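Local coordinates for transcriptional regulator, MerR family (Listeria monocytogenes str. 4b F2365, PDB 3GP4), which probably binds promoter DNA as a dimer through an N-terminal winged helix-turn-helix domain and regulates transcription, as MerR-family proteins do, at residues Asn113-Thr116 against His117-Ala121. Residues are numbered along the deposited sequence; the frame is centred on the assembly and turned at random.
Sequences NYDT and HLIPA. With MED (D-methionine), chain F.
His117 stands beside Thr116 on one long helix, their side chains pointing the same way, and the threonine methyl CG2 lies over one face of the imidazole, 3.5 Å from the ring centroid, a CH-pi contact displaced toward the ring rim. Thr116 turns this methyl anti to its own N, which leaves OG1 (chi1 -71°) to hydrogen-bond Asp112 one turn back. Water 1 takes a hydrogen bond, a weak one, from His117 ND1 and donates to Thr116 O. From the preceding turn Asn113 crosses the histidine at about a right angle, amide and ring planes 39° apart, and its OD1 comes within 3.5 Å of His117 CD2. The amide ND2 meets the Leu118 methyl CD1 at 3.5 Å. The Tyr114 ring crosses Leu118 obliquely, CD2 4.0 Å from that same CD1, and Tyr114 CB packs on Ile119 CD1. The backbone carrying these side chains widens into a pi-type turn: Asn113 O accepts from His117 N, bent (136°), and from Leu118 N, nearly straight at 3.1 Å, while Tyr114 O takes Ile119 N at 2.9 Å, the last two being i+5 to i bonds. Pro120 has no N-H to give, and its CG sits 3.2 Å from Asp115 O, where the helix kinks. Tyr114 and Leu118 border the bound D-methionine, with Leu118 CD1 3.9 Å from ligand O; Tyr114 OH is hydrogen-bonded to Tyr68 OH and Arg82 NH1 of the second subunit, and the same Tyr68 OH to the ligand. The arrangement is a pi-type turn ahead of a proline kink in the long helix 79-130, whose counterpart in MerR-family regulators pairs with that of the second subunit in an antiparallel coiled coil, here beside a ligand pocket at the subunit interface.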
# COMPACT_ATOMS: atom_id res chain seq x y z
N ASN A 113 2.69 14.00 19.84
CA ASN A 113 2.90 13.72 21.25
C ASN A 113 4.39 13.73 21.65
O ASN A 113 4.75 14.39 22.65
CB ASN A 113 2.22 12.44 21.71
CG ASN A 113 2.27 12.28 23.20
OD1 ASN A 113 1.96 13.22 23.95
ND2 ASN A 113 2.70 11.11 23.66
N TYR A 114 5.26 13.08 20.87
CA TYR A 114 6.71 13.11 21.14
C TYR A 114 7.29 14.53 21.10
O TYR A 114 7.93 14.97 22.06
CB TYR A 114 7.50 12.23 20.17
CG TYR A 114 7.49 10.75 20.48
CD1 TYR A 114 6.71 9.88 19.74
CD2 TYR A 114 8.29 10.21 21.51
CE1 TYR A 114 6.69 8.50 20.03
CE2 TYR A 114 8.28 8.84 21.80
CZ TYR A 114 7.48 7.99 21.05
OH TYR A 114 7.46 6.65 21.33
N ASP A 115 7.06 15.25 19.99
CA ASP A 115 7.66 16.57 19.77
C ASP A 115 7.04 17.66 20.64
O ASP A 115 7.72 18.65 20.93
CB ASP A 115 7.50 17.02 18.31
CG ASP A 115 8.42 16.27 17.34
OD1 ASP A 115 9.35 15.56 17.75
OD2 ASP A 115 8.20 16.42 16.13
N THR A 116 5.77 17.52 21.02
CA THR A 116 5.04 18.59 21.72
C THR A 116 5.06 18.43 23.24
O THR A 116 4.98 19.41 23.97
CB THR A 116 3.53 18.68 21.31
OG1 THR A 116 3.43 19.19 19.97
CG2 THR A 116 2.78 19.65 22.22
N HIS A 117 5.15 17.18 23.69
CA HIS A 117 4.87 16.86 25.07
C HIS A 117 6.05 16.16 25.68
O HIS A 117 6.72 16.73 26.53
CB HIS A 117 3.58 16.04 25.22
CG HIS A 117 2.34 16.79 24.81
ND1 HIS A 117 1.75 17.74 25.61
CD2 HIS A 117 1.60 16.73 23.68
CE1 HIS A 117 0.69 18.24 24.99
NE2 HIS A 117 0.58 17.65 23.81
N LEU A 118 6.34 14.96 25.19
CA LEU A 118 7.32 14.07 25.82
C LEU A 118 8.79 14.55 25.76
O LEU A 118 9.48 14.53 26.79
CB LEU A 118 7.17 12.64 25.27
CG LEU A 118 5.80 11.92 25.29
CD1 LEU A 118 5.91 10.48 24.76
CD2 LEU A 118 5.08 11.89 26.66
N ILE A 119 9.26 14.98 24.59
CA ILE A 119 10.63 15.47 24.46
C ILE A 119 10.83 16.84 25.17
O ILE A 119 11.77 16.96 25.99
CB ILE A 119 11.14 15.46 22.97
CG1 ILE A 119 11.25 14.01 22.45
CG2 ILE A 119 12.48 16.13 22.85
CD1 ILE A 119 11.28 13.91 20.92
N PRO A 120 9.97 17.84 24.90
CA PRO A 120 10.20 19.09 25.66
C PRO A 120 10.09 18.88 27.18
O PRO A 120 10.84 19.51 27.94
CB PRO A 120 9.10 20.03 25.15
CG PRO A 120 8.69 19.44 23.85
CD PRO A 120 8.76 17.97 24.07
N ALA A 121 9.20 17.98 27.62
CA ALA A 121 9.15 17.62 29.03
C ALA A 121 10.52 17.11 29.54
O ALA A 121 11.00 17.54 30.59
CB ALA A 121 8.06 16.59 29.30
N MED F . 4.87 4.62 22.45
CA MED F . 3.52 5.16 22.39
C MED F . 3.54 6.68 22.37
O MED F . 4.44 7.26 23.03
CB MED F . 2.78 4.48 21.23
CG MED F . 1.64 3.61 21.77
SD MED F . 1.29 2.26 20.68
CE MED F . 0.40 1.03 21.57
OXT MED F . 2.67 7.33 21.73
O HOH W 1 3.62 19.45 26.79